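Local coordinates for microbial collagenase (Bacillus anthracis, PDB 5SV5), which is the pre-peptidase C-terminal domain of a putative metalloprotease that degrades collagen, an accessory module that probably helps the enzyme engage its collagen substrate, at residues Val43-Glu46 / Gly50-Trp53; Trp53-Glu58 / Tyr64-Gln69; Leu88-Tyr93 / Gly98-Ser103. All coordinates share one frame; numbering follows the deposited sequence. Where two conformers were deposited one is given.

Strand 51-57 runs through the first two contacts: its start faces strand 37-45 across the core in interaction 1, its later part pairs edge to edge with strand 66-71 in interaction 2, and Trp53 belongs to both. Interaction 3 follows further along the chain and sets strand 84-92, the other sheet neighbour of 51-57, against strand 98-104, the neighbour of 37-45. Interactions 1 and 3 therefore lie side by side, centres about 5 Å apart, as two patches of one hydrophobic core that hold two layers together, while interaction 2, about 14 Å from interaction 1 and about 13 Å from interaction 3, pairs neighbouring strands by backbone hydrogen bonds.

Interaction 1. Residues Val43-Glu46 / Gly50-Trp53; sequences VLNE and GMTW
Two strands of the beta-sandwich face each other across its core here, 37-45 from one layer and 51-57 from the other, with Val43 and Asn45 meeting Met51 and Trp53. No hydrogen bond joins the segments; the axes of 43-45 and 51-53 run antiparallel at 8.6 Å, a layer-to-layer spacing bridged by side chains. Met51, present as selenomethionine, does most of the bridging. Its chi1 of 68° sets CG between the backbone N and the carbonyl carbon, and the chain then bends at chi3 (-65°), which turns the methyl toward Val43. There Met51 CE lies 3.7 Å from Val43 CG1. Further back, the CG and SE of Met51 slide along the carboxamide of Asn45, the two side chains running in opposite directions, and Met51 SE comes 3.4 Å from Asn45 OD1. The amide itself is held by its own turn: Asn45 ND2 donates to the carbonyl O of Ile49, which ties the end of strand 37-45 to the short connection leading into strand 51-57 and gives the buried ND2 a partner. The other branch of Val43 serves the indole: Val43 CG2 touches Trp53 CD1 at 3.5 Å, approaching the ring obliquely. One valine thus touches both selenomethionine and tryptophan, a methyl for each. Trp53 NE1 is engaged by the carbonyl O of Ile75, a hydrogen bond to strand 74-81 that helps fix how the indole lies in the core. Around the contact, strand 84-92 flanks 51-57, with Val90 and Lys92 against Met51 and Leu88 against Trp53; strand 98-104 brings Tyr100 and Leu102 up to Val43, and strand 74-81 packs Ile75 on Asn45 and Met51.

Interaction 2. Residues Trp53-Glu58 / Tyr64-Gln69; sequences WVLHHE and YAAYGQ
The indole face of Trp53, together with Leu55 CD2 and the methyls of Ala65 and Ala66, makes the apolar centre of the contact, and the indole covers the Tyr67-Gly68 peptide. Gly68 CA stands over the five-membered ring, 3.7 Å from its centroid, in a CH-pi contact, while the peptide N of Gly68 lies above the middle of the bicycle. At the far end of the indole Trp53 CH2 reaches Ala66 CB at 4.1 Å. Leu55 extends CD2 toward the methyls of both alanines. In the hairpin of strands 51-57 and 66-71, Ala65 and Ala66 both lie opposite Leu55, a classic beta bulge bracketed by the bonds from Leu55 N to Ala66 O and from Ala65 N to Leu55 O, the latter 2.8 Å; the bond from Gly68 N to Trp53 O is nearly straight at 178°. Val54 and Tyr67 form the intervening non-hydrogen-bonded pair, their side chains on the other face. Here Val54, with CG1 beside its backbone N (chi1 -62°), puts that methyl over the Tyr64 ring, 4.0 Å from the centroid, a second CH-pi contact. The same phenol borders the imidazole of His56: Tyr64 CD1 is 3.4 Å from His56 CE1, the planes inclined at 49°. On its polar side the imidazole is held by the turn, its ND1 hydrogen-bonded to the carbonyl O of Asp60. At the outer edge His57 uses NE2 to reach the carbonyl O of Pro83 and ND1 to meet the backbone N of Ser59.

Interaction 3. Residues Leu88-Tyr93 / Gly98-Ser103; sequences LYVYKY and GTYELS
This is hydrophobic packing across the core, with Leu88 and Val90 of strand 84-92 meeting Leu102 and Tyr100 of strand 98-104 and no hydrogen bond passing between the segments. Val90 CG1 stands almost squarely over the Tyr100 ring, 3.9 Å from the centroid and 11° off the normal, a CH-pi contact in which one methyl covers the centre of the phenol. The placement follows from both torsions: Val90 has CG1 anti to its backbone N (chi1 179°), which carries it across the gap, while Tyr100 CG sits between the backbone N and the carbonyl carbon (chi1 67°), bringing the ring face beneath it. Leu88 and Leu102 reach toward each other tip to tip, Leu88 CD2 3.8 Å from Leu102 CD1. Between Val90 and Leu102 the CA atoms are 8.8 Å apart, a distance spanned by side chains, as between the layers of a beta-sandwich; each strand instead takes its backbone partners within its own layer, Leu88 bonding to Tyr29 and Tyr89 to Val54 on one side, Glu101 to Leu44 and Thr99 to Glu46 on the other. The hydroxyl end of Tyr100 leaves this apolar patch for the sodium site: its OH is hydrogen-bonded to Asp27 OD2 and to the OH of Tyr29. Tyr100 thus lies in the second shell and probably helps orient the carboxylate of Asp27, a ligand of two sodium ions alongside Asp24, with Ser19 at one and Thr26 at the other.

Interaction 1. Residues Val43-Glu46 / Gly50-Trp53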
ATOM      1  N   VAL A  43       5.971  -3.355  -2.589  1.00  6.82           N
ATOM      2  CA  VAL A  43       6.651  -2.213  -1.989  1.00  6.88           C
ATOM      3  C   VAL A  43       8.083  -2.613  -1.682  1.00  6.87           C
ATOM      4  O   VAL A  43       8.315  -3.613  -1.006  1.00  8.14           O
ATOM      5  CB  VAL A  43       5.935  -1.732  -0.712  1.00  7.72           C
ATOM      6  CG1 VAL A  43       6.753  -0.667   0.010  1.00  9.26           C
ATOM      7  CG2 VAL A  43       4.548  -1.195  -1.066  1.00  7.97           C
ATOM      8  N   LEU A  44       9.035  -1.839  -2.199  1.00  6.77           N
ATOM      9  CA  LEU A  44      10.453  -2.054  -1.918  1.00  7.16           C
ATOM     10  C   LEU A  44      10.808  -1.201  -0.706  1.00  6.93           C
ATOM     11  O   LEU A  44      10.717   0.029  -0.740  1.00  7.57           O
ATOM     12  CB  LEU A  44      11.313  -1.686  -3.128  1.00  7.95           C
ATOM     13  CG  LEU A  44      10.934  -2.451  -4.409  1.00  9.92           C
ATOM     14  CD1 LEU A  44      11.801  -2.021  -5.583  1.00 11.39           C
ATOM     15  CD2 LEU A  44      10.894  -3.956  -4.237  1.00 13.30           C
ATOM     16  N   ASN A  45      11.203  -1.884   0.364  1.00  7.04           N
ATOM     17  CA  ASN A  45      11.542  -1.289   1.660  1.00  7.13           C
ATOM     18  C   ASN A  45      13.028  -0.958   1.607  1.00  7.23           C
ATOM     19  O   ASN A  45      13.880  -1.765   2.004  1.00  7.95           O
ATOM     20  CB  ASN A  45      11.190  -2.310   2.742  1.00  7.77           C
ATOM     21  CG  ASN A  45      11.505  -1.862   4.144  1.00  7.26           C
ATOM     22  OD1 ASN A  45      11.904  -0.723   4.405  1.00  7.67           O
ATOM     23  ND2 ASN A  45      11.319  -2.783   5.074  1.00  8.30           N
ATOM     24  N   GLU A  46      13.346   0.227   1.087  1.00  7.17           N
ATOM     25  CA  GLU A  46      14.716   0.545   0.702  1.00  7.88           C
ATOM     26  C   GLU A  46      15.698   0.578   1.863  1.00  8.11           C
ATOM     27  O   GLU A  46      16.865   0.233   1.676  1.00 10.30           O
ATOM     28  CB  GLU A  46      14.743   1.851  -0.098  1.00  8.58           C
ATOM     29  CG  GLU A  46      13.927   1.774  -1.388  1.00  9.57           C
ATOM     30  CD  GLU A  46      14.000   3.020  -2.252  1.00 11.64           C
ATOM     31  OE1 GLU A  46      14.337   4.117  -1.737  1.00 13.80           O
ATOM     32  OE2 GLU A  46      13.716   2.897  -3.465  1.00 14.27           O
ATOM     33  N   GLY A  50      10.818  -1.171   9.813  1.00  8.24           N
ATOM     34  CA  GLY A  50       9.625  -1.953  10.167  1.00  8.31           C
ATOM     35  C   GLY A  50       8.414  -1.342   9.501  1.00  8.03           C
ATOM     36  O   GLY A  50       7.770  -0.463  10.076  1.00  9.32           O
HETATM   37  N   MSE A  51       8.122  -1.785   8.285  1.00  7.87           N
HETATM   38  CA  MSE A  51       6.990  -1.261   7.501  1.00  7.70           C
HETATM   39  C   MSE A  51       6.287  -2.389   6.777  1.00  7.54           C
HETATM   40  O   MSE A  51       6.838  -3.489   6.594  1.00  8.44           O
HETATM   41  CB  MSE A  51       7.447  -0.146   6.548  1.00  7.95           C
HETATM   42  CG  MSE A  51       8.351  -0.709   5.444  1.00  8.00           C
HETATM   43 SE   MSE A  51       8.759   0.654   4.067  1.00  8.15          SE
HETATM   44  CE  MSE A  51       6.919   0.843   3.419  1.00  8.96           C
ATOM     45  N   THR A  52       5.059  -2.107   6.368  1.00  7.54           N
ATOM     46  CA  THR A  52       4.257  -3.069   5.642  1.00  7.54           C
ATOM     47  C   THR A  52       3.169  -2.328   4.873  1.00  7.16           C
ATOM     48  O   THR A  52       3.176  -1.097   4.804  1.00  7.55           O
ATOM     49  CB  THR A  52       3.695  -4.150   6.590  1.00  9.25           C
ATOM     50  OG1 THR A  52       3.171  -5.226   5.818  1.00 10.80           O
ATOM     51  CG2 THR A  52       2.645  -3.602   7.527  1.00 11.18           C
ATOM     52  N   TRP A  53       2.245  -3.075   4.273  1.00  7.27           N
ATOM     53  CA  TRP A  53       1.073  -2.459   3.683  1.00  7.04           C
ATOM     54  C   TRP A  53      -0.133  -3.375   3.856  1.00  6.91           C
ATOM     55  O   TRP A  53       0.006  -4.603   3.981  1.00  7.32           O
ATOM     56  CB  TRP A  53       1.285  -2.090   2.198  1.00  7.28           C
ATOM     57  CG  TRP A  53       1.533  -3.230   1.249  1.00  6.77           C
ATOM     58  CD1 TRP A  53       2.740  -3.622   0.766  1.00  7.16           C
ATOM     59  CD2 TRP A  53       0.558  -4.102   0.656  1.00  6.54           C
ATOM     60  NE1 TRP A  53       2.591  -4.692  -0.093  1.00  7.17           N
ATOM     61  CE2 TRP A  53       1.256  -5.011  -0.170  1.00  6.65           C
ATOM     62  CE3 TRP A  53      -0.838  -4.206   0.744  1.00  6.99           C
ATOM     63  CZ2 TRP A  53       0.600  -6.021  -0.895  1.00  7.14           C
ATOM     64  CZ3 TRP A  53      -1.476  -5.220   0.047  1.00  7.29           C
ATOM     65  CH2 TRP A  53      -0.761  -6.110  -0.767  1.00  7.21           C
TER

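Interaction 2. Residues Trp53-Glu58 / Tyr64-Gln69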
ATOM      1  N   TRP A  53       2.245  -3.075   4.273  1.00  7.27           N
ATOM      2  CA  TRP A  53       1.073  -2.459   3.683  1.00  7.04           C
ATOM      3  C   TRP A  53      -0.133  -3.375   3.856  1.00  6.91           C
ATOM      4  O   TRP A  53       0.006  -4.603   3.981  1.00  7.32           O
ATOM      5  CB  TRP A  53       1.285  -2.090   2.198  1.00  7.28           C
ATOM      6  CG  TRP A  53       1.533  -3.230   1.249  1.00  6.77           C
ATOM      7  CD1 TRP A  53       2.740  -3.622   0.766  1.00  7.16           C
ATOM      8  CD2 TRP A  53       0.558  -4.102   0.656  1.00  6.54           C
ATOM      9  NE1 TRP A  53       2.591  -4.692  -0.093  1.00  7.17           N
ATOM     10  CE2 TRP A  53       1.256  -5.011  -0.170  1.00  6.65           C
ATOM     11  CE3 TRP A  53      -0.838  -4.206   0.744  1.00  6.99           C
ATOM     12  CZ2 TRP A  53       0.600  -6.021  -0.895  1.00  7.14           C
ATOM     13  CZ3 TRP A  53      -1.476  -5.220   0.047  1.00  7.29           C
ATOM     14  CH2 TRP A  53      -0.761  -6.110  -0.767  1.00  7.21           C
ATOM     15  N   VAL A  54      -1.314  -2.760   3.883  1.00  7.09           N
ATOM     16  CA  VAL A  54      -2.583  -3.478   3.894  1.00  7.27           C
ATOM     17  C   VAL A  54      -3.524  -2.801   2.889  1.00  7.00           C
ATOM     18  O   VAL A  54      -3.414  -1.599   2.624  1.00  7.72           O
ATOM     19  CB  VAL A  54      -3.236  -3.559   5.290  1.00  8.56           C
ATOM     20  CG1 VAL A  54      -2.369  -4.314   6.267  1.00 10.49           C
ATOM     21  CG2 VAL A  54      -3.632  -2.195   5.841  1.00  9.51           C
ATOM     22  N   LEU A  55      -4.454  -3.580   2.351  1.00  7.37           N
ATOM     23  CA  LEU A  55      -5.375  -3.124   1.319  1.00  7.19           C
ATOM     24  C   LEU A  55      -6.808  -3.423   1.712  1.00  7.33           C
ATOM     25  O   LEU A  55      -7.102  -4.551   2.137  1.00  8.25           O
ATOM     26  CB  LEU A  55      -5.064  -3.857   0.010  1.00  7.38           C
ATOM     27  CG  LEU A  55      -5.894  -3.469  -1.214  1.00  7.74           C
ATOM     28  CD1 LEU A  55      -5.468  -2.118  -1.756  1.00  8.23           C
ATOM     29  CD2 LEU A  55      -5.786  -4.543  -2.290  1.00  8.65           C
ATOM     30  N   HIS A  56      -7.700  -2.443   1.548  1.00  7.54           N
ATOM     31  CA  HIS A  56      -9.122  -2.640   1.743  1.00  8.10           C
ATOM     32  C   HIS A  56      -9.896  -2.289   0.485  1.00  8.39           C
ATOM     33  O   HIS A  56      -9.675  -1.236  -0.118  1.00  9.26           O
ATOM     34  CB  HIS A  56      -9.674  -1.760   2.882  1.00  9.27           C
ATOM     35  CG  HIS A  56      -9.170  -2.135   4.231  1.00  9.80           C
ATOM     36  ND1 HIS A  56      -9.725  -3.152   4.965  1.00 10.18           N
ATOM     37  CD2 HIS A  56      -8.153  -1.649   4.976  1.00 12.88           C
ATOM     38  CE1 HIS A  56      -9.071  -3.271   6.107  1.00 11.24           C
ATOM     39  NE2 HIS A  56      -8.101  -2.380   6.132  1.00 13.81           N
ATOM     40  N   HIS A  57     -10.829  -3.161   0.110  1.00  8.62           N
ATOM     41  CA  HIS A  57     -11.878  -2.775  -0.832  1.00  8.91           C
ATOM     42  C   HIS A  57     -12.826  -1.830  -0.080  1.00  8.83           C
ATOM     43  O   HIS A  57     -13.059  -2.028   1.121  1.00  9.71           O
ATOM     44  CB  HIS A  57     -12.605  -4.031  -1.301  1.00  9.82           C
ATOM     45  CG  HIS A  57     -13.634  -3.796  -2.360  1.00 10.20           C
ATOM     46  ND1 HIS A  57     -14.934  -3.498  -2.073  1.00 12.28           N
ATOM     47  CD2 HIS A  57     -13.552  -3.875  -3.707  1.00 11.76           C
ATOM     48  CE1 HIS A  57     -15.608  -3.371  -3.196  1.00 12.59           C
ATOM     49  NE2 HIS A  57     -14.793  -3.594  -4.203  1.00 11.61           N
ATOM     50  N   GLU A  58     -13.333  -0.804  -0.783  0.70  9.21           N
ATOM     51  CA  GLU A  58     -14.222   0.235  -0.221  0.70 10.36           C
ATOM     52  C   GLU A  58     -15.319  -0.316   0.682  0.70  9.93           C
ATOM     53  O   GLU A  58     -15.729   0.282   1.677  0.70 10.87           O
ATOM     54  CB  GLU A  58     -14.905   1.044  -1.378  0.70 11.06           C
ATOM     55  CG  GLU A  58     -15.695   0.217  -2.409  0.70 12.46           C
ATOM     56  CD  GLU A  58     -16.351   1.041  -3.508  0.70 12.94           C
ATOM     57  OE1 GLU A  58     -16.183   0.697  -4.706  0.70 12.46           O
ATOM     58  OE2 GLU A  58     -17.057   2.019  -3.189  0.70 14.29           O
ATOM     59  N   TYR A  64      -9.115  -7.345   5.426  1.00 11.45           N
ATOM     60  CA  TYR A  64      -8.202  -6.962   4.366  1.00 11.31           C
ATOM     61  C   TYR A  64      -8.544  -7.683   3.085  1.00 11.27           C
ATOM     62  O   TYR A  64      -8.775  -8.879   3.085  1.00 14.86           O
ATOM     63  CB  TYR A  64      -6.756  -7.320   4.722  1.00 12.49           C
ATOM     64  CG  TYR A  64      -6.276  -6.744   6.020  1.00 13.36           C
ATOM     65  CD1 TYR A  64      -6.345  -5.378   6.241  1.00 13.42           C
ATOM     66  CD2 TYR A  64      -5.715  -7.546   7.014  1.00 15.08           C
ATOM     67  CE1 TYR A  64      -5.907  -4.816   7.424  1.00 14.93           C
ATOM     68  CE2 TYR A  64      -5.249  -6.988   8.203  1.00 16.57           C
ATOM     69  CZ  TYR A  64      -5.348  -5.614   8.395  1.00 15.76           C
ATOM     70  OH  TYR A  64      -4.900  -5.023   9.552  1.00 18.97           O
ATOM     71  N   ALA A  65      -8.547  -6.952   1.986  1.00  9.38           N
ATOM     72  CA  ALA A  65      -8.619  -7.569   0.675  1.00  9.82           C
ATOM     73  C   ALA A  65      -7.304  -8.288   0.353  1.00  9.92           C
ATOM     74  O   ALA A  65      -7.315  -9.306  -0.325  1.00 12.13           O
ATOM     75  CB  ALA A  65      -8.928  -6.524  -0.374  1.00 10.55           C
ATOM     76  N   ALA A  66      -6.193  -7.731   0.837  1.00  8.89           N
ATOM     77  CA  ALA A  66      -4.861  -8.312   0.684  1.00  8.82           C
ATOM     78  C   ALA A  66      -3.949  -7.616   1.687  1.00  7.90           C
ATOM     79  O   ALA A  66      -4.296  -6.543   2.210  1.00  7.95           O
ATOM     80  CB  ALA A  66      -4.339  -8.126  -0.732  1.00  9.58           C
ATOM     81  N   TYR A  67      -2.784  -8.197   1.925  1.00  8.12           N
ATOM     82  CA  TYR A  67      -1.778  -7.548   2.757  1.00  8.15           C
ATOM     83  C   TYR A  67      -0.412  -7.948   2.261  1.00  7.56           C
ATOM     84  O   TYR A  67      -0.232  -8.994   1.618  1.00  8.86           O
ATOM     85  CB  TYR A  67      -1.961  -7.884   4.242  1.00 10.37           C
ATOM     86  CG  TYR A  67      -2.022  -9.340   4.537  1.00 14.22           C
ATOM     87  CD1 TYR A  67      -0.860 -10.071   4.713  1.00 17.22           C
ATOM     88  CD2 TYR A  67      -3.245  -9.998   4.634  1.00 18.07           C
ATOM     89  CE1 TYR A  67      -0.907 -11.425   4.989  1.00 21.73           C
ATOM     90  CE2 TYR A  67      -3.309 -11.349   4.925  1.00 22.07           C
ATOM     91  CZ  TYR A  67      -2.137 -12.057   5.086  1.00 24.19           C
ATOM     92  OH  TYR A  67      -2.197 -13.397   5.364  1.00 30.67           O
ATOM     93  N   GLY A  68       0.576  -7.112   2.547  1.00  7.62           N
ATOM     94  CA  GLY A  68       1.920  -7.407   2.124  1.00  7.85           C
ATOM     95  C   GLY A  68       2.614  -8.448   2.969  1.00  8.31           C
ATOM     96  O   GLY A  68       2.430  -8.510   4.188  1.00 11.31           O
ATOM     97  N   GLN A  69       3.406  -9.289   2.322  0.50  7.71           N
ATOM     98  CA  GLN A  69       4.254 -10.224   3.043  0.50  7.90           C
ATOM     99  C   GLN A  69       5.685  -9.922   2.660  0.50  7.29           C
ATOM    100  O   GLN A  69       6.031  -9.842   1.473  0.50  7.62           O
ATOM    101  CB  GLN A  69       3.884 -11.659   2.715  0.50  9.16           C
ATOM    102  CG  GLN A  69       4.800 -12.696   3.318  0.50 10.59           C
ATOM    103  CD  GLN A  69       4.420 -14.079   2.865  0.50 12.46           C
ATOM    104  OE1 GLN A  69       3.291 -14.513   3.072  0.50 14.78           O
ATOM    105  NE2 GLN A  69       5.339 -14.764   2.200  0.50 14.54           N
TER

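Interaction 3. Residues Leu88-Tyr93 / Gly98-Ser103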
ATOM      1  N   LEU A  88      -5.225   1.626  -0.186  1.00  7.39           N
ATOM      2  CA  LEU A  88      -3.952   0.974   0.115  1.00  7.30           C
ATOM      3  C   LEU A  88      -3.213   1.826   1.144  1.00  7.23           C
ATOM      4  O   LEU A  88      -2.962   3.017   0.916  1.00  8.57           O
ATOM      5  CB  LEU A  88      -3.135   0.862  -1.174  1.00  7.52           C
ATOM      6  CG  LEU A  88      -1.696   0.369  -1.024  1.00  8.45           C
ATOM      7  CD1 LEU A  88      -1.631  -1.052  -0.477  1.00  8.39           C
ATOM      8  CD2 LEU A  88      -0.968   0.465  -2.346  1.00  9.75           C
ATOM      9  N   TYR A  89      -2.847   1.204   2.265  1.00  7.07           N
ATOM     10  CA  TYR A  89      -2.151   1.876   3.361  1.00  7.43           C
ATOM     11  C   TYR A  89      -0.738   1.326   3.439  1.00  7.22           C
ATOM     12  O   TYR A  89      -0.556   0.134   3.683  1.00  8.01           O
ATOM     13  CB  TYR A  89      -2.879   1.621   4.695  1.00  8.15           C
ATOM     14  CG  TYR A  89      -4.301   2.129   4.680  1.00  8.61           C
ATOM     15  CD1 TYR A  89      -5.342   1.371   4.141  1.00  9.66           C
ATOM     16  CD2 TYR A  89      -4.613   3.381   5.178  1.00 10.81           C
ATOM     17  CE1 TYR A  89      -6.634   1.859   4.079  1.00 11.14           C
ATOM     18  CE2 TYR A  89      -5.910   3.876   5.122  1.00 12.63           C
ATOM     19  CZ  TYR A  89      -6.910   3.107   4.564  1.00 12.46           C
ATOM     20  OH  TYR A  89      -8.194   3.573   4.496  1.00 16.17           O
ATOM     21  N   VAL A  90       0.252   2.188   3.198  1.00  7.33           N
ATOM     22  CA  VAL A  90       1.673   1.849   3.313  1.00  7.14           C
ATOM     23  C   VAL A  90       2.153   2.530   4.587  1.00  7.47           C
ATOM     24  O   VAL A  90       2.062   3.759   4.696  1.00  8.46           O
ATOM     25  CB  VAL A  90       2.460   2.326   2.079  1.00  7.75           C
ATOM     26  CG1 VAL A  90       3.931   1.985   2.231  1.00  8.35           C
ATOM     27  CG2 VAL A  90       1.867   1.752   0.794  1.00  8.51           C
ATOM     28  N   TYR A  91       2.630   1.762   5.565  1.00  7.49           N
ATOM     29  CA  TYR A  91       2.860   2.351   6.875  1.00  7.95           C
ATOM     30  C   TYR A  91       3.999   1.679   7.614  1.00  7.59           C
ATOM     31  O   TYR A  91       4.361   0.533   7.336  1.00  7.93           O
ATOM     32  CB  TYR A  91       1.562   2.319   7.713  1.00  8.94           C
ATOM     33  CG  TYR A  91       1.108   0.938   8.149  1.00  9.44           C
ATOM     34  CD1 TYR A  91       0.343   0.133   7.315  1.00 10.55           C
ATOM     35  CD2 TYR A  91       1.459   0.447   9.390  1.00 10.98           C
ATOM     36  CE1 TYR A  91      -0.082  -1.119   7.722  1.00 13.17           C
ATOM     37  CE2 TYR A  91       1.047  -0.806   9.809  1.00 12.75           C
ATOM     38  CZ  TYR A  91       0.273  -1.587   8.971  1.00 13.52           C
ATOM     39  OH  TYR A  91      -0.159  -2.840   9.360  1.00 17.70           O
ATOM     40  N   LYS A  92       4.543   2.409   8.578  1.00  8.26           N
ATOM     41  CA  LYS A  92       5.577   1.878   9.448  1.00  8.47           C
ATOM     42  C   LYS A  92       5.038   1.661  10.860  1.00  9.10           C
ATOM     43  O   LYS A  92       4.164   2.371  11.348  1.00 10.90           O
ATOM     44  CB  LYS A  92       6.852   2.718   9.444  1.00  9.06           C
ATOM     45  CG  LYS A  92       6.690   4.140   9.943  1.00  9.93           C
ATOM     46  CD  LYS A  92       8.019   4.871   9.976  1.00  9.85           C
ATOM     47  CE  LYS A  92       7.846   6.292  10.492  1.00 10.74           C
ATOM     48  NZ  LYS A  92       9.125   7.043  10.493  1.00 11.09           N
ATOM     49  N   TYR A  93       5.607   0.648  11.509  1.00 11.37           N
ATOM     50  CA  TYR A  93       5.226   0.252  12.870  1.00 12.62           C
ATOM     51  C   TYR A  93       6.397   0.297  13.854  1.00 13.45           C
ATOM     52  O   TYR A  93       6.229  -0.084  15.011  1.00 17.57           O
ATOM     53  CB  TYR A  93       4.574  -1.150  12.875  1.00 13.03           C
ATOM     54  CG  TYR A  93       5.394  -2.208  12.169  1.00 11.42           C
ATOM     55  CD1 TYR A  93       6.499  -2.794  12.793  1.00 11.29           C
ATOM     56  CD2 TYR A  93       5.089  -2.615  10.878  1.00 11.22           C
ATOM     57  CE1 TYR A  93       7.275  -3.745  12.145  1.00 11.12           C
ATOM     58  CE2 TYR A  93       5.860  -3.564  10.226  1.00 10.98           C
ATOM     59  CZ  TYR A  93       6.946  -4.129  10.872  1.00 10.60           C
ATOM     60  OH  TYR A  93       7.715  -5.054  10.206  1.00 12.09           O
ATOM     61  N   GLY A  98      12.628   5.707   6.553  1.00  9.88           N
ATOM     62  CA  GLY A  98      12.966   5.058   5.299  1.00 10.50           C
ATOM     63  C   GLY A  98      12.152   5.564   4.145  1.00  8.81           C
ATOM     64  O   GLY A  98      11.153   6.255   4.297  1.00 10.51           O
ATOM     65  N   THR A  99      12.644   5.232   2.969  1.00 10.08           N
ATOM     66  CA  THR A  99      11.997   5.482   1.701  1.00  8.94           C
ATOM     67  C   THR A  99      11.492   4.163   1.128  1.00  7.71           C
ATOM     68  O   THR A  99      11.952   3.076   1.535  1.00  8.42           O
ATOM     69  CB  THR A  99      12.979   6.131   0.717  1.00 10.76           C
ATOM     70  OG1 THR A  99      14.138   5.305   0.616  1.00 12.24           O
ATOM     71  CG2 THR A  99      13.394   7.521   1.198  1.00 13.28           C
ATOM     72  N   TYR A 100      10.579   4.246   0.166  1.00  7.28           N
ATOM     73  CA  TYR A 100      10.057   3.038  -0.452  1.00  7.14           C
ATOM     74  C   TYR A 100       9.664   3.315  -1.894  1.00  7.20           C
ATOM     75  O   TYR A 100       9.480   4.476  -2.295  1.00  8.18           O
ATOM     76  CB  TYR A 100       8.861   2.463   0.351  1.00  7.52           C
ATOM     77  CG  TYR A 100       7.621   3.333   0.342  1.00  7.46           C
ATOM     78  CD1 TYR A 100       6.711   3.279  -0.719  1.00  7.85           C
ATOM     79  CD2 TYR A 100       7.380   4.254   1.350  1.00  7.74           C
ATOM     80  CE1 TYR A 100       5.590   4.087  -0.746  1.00  8.66           C
ATOM     81  CE2 TYR A 100       6.249   5.063   1.337  1.00  8.52           C
ATOM     82  CZ  TYR A 100       5.364   4.986   0.277  1.00  9.07           C
ATOM     83  OH  TYR A 100       4.235   5.775   0.233  1.00 10.95           O
ATOM     84  N   GLU A 101       9.528   2.235  -2.666  0.50  7.32           N
ATOM     85  CA  GLU A 101       8.978   2.321  -4.017  0.50  7.71           C
ATOM     86  C   GLU A 101       7.804   1.366  -4.138  0.50  7.37           C
ATOM     87  O   GLU A 101       7.947   0.161  -3.919  0.50  8.37           O
ATOM     88  CB  GLU A 101      10.011   2.018  -5.101  0.50  9.31           C
ATOM     89  CG  GLU A 101       9.488   2.394  -6.483  0.50 10.28           C
ATOM     90  CD  GLU A 101      10.589   2.475  -7.521  0.50 18.57           C
ATOM     91  OE1 GLU A 101      10.415   3.200  -8.523  0.50 19.31           O
ATOM     92  OE2 GLU A 101      11.652   1.843  -7.330  0.50 19.53           O
ATOM     93  N   LEU A 102       6.643   1.919  -4.475  1.00  7.27           N
ATOM     94  CA  LEU A 102       5.415   1.165  -4.652  1.00  6.94           C
ATOM     95  C   LEU A 102       5.152   0.890  -6.116  1.00  7.17           C
ATOM     96  O   LEU A 102       5.239   1.805  -6.939  1.00  8.05           O
ATOM     97  CB  LEU A 102       4.235   1.993  -4.102  1.00  7.42           C
ATOM     98  CG  LEU A 102       2.827   1.508  -4.454  1.00  7.87           C
ATOM     99  CD1 LEU A 102       2.517   0.170  -3.826  1.00  7.83           C
ATOM    100  CD2 LEU A 102       1.804   2.552  -4.025  1.00  8.76           C
ATOM    101  N   SER A 103       4.836  -0.362  -6.433  0.50  7.31           N
ATOM    102  CA  SER A 103       4.371  -0.744  -7.748  0.50  8.55           C
ATOM    103  C   SER A 103       3.029  -1.447  -7.639  0.50  8.35           C
ATOM    104  O   SER A 103       2.797  -2.283  -6.743  0.50  7.91           O
ATOM    105  CB  SER A 103       5.370  -1.681  -8.417  0.50 10.09           C
ATOM    106  OG  SER A 103       6.558  -0.996  -8.755  0.50 11.62           O
TER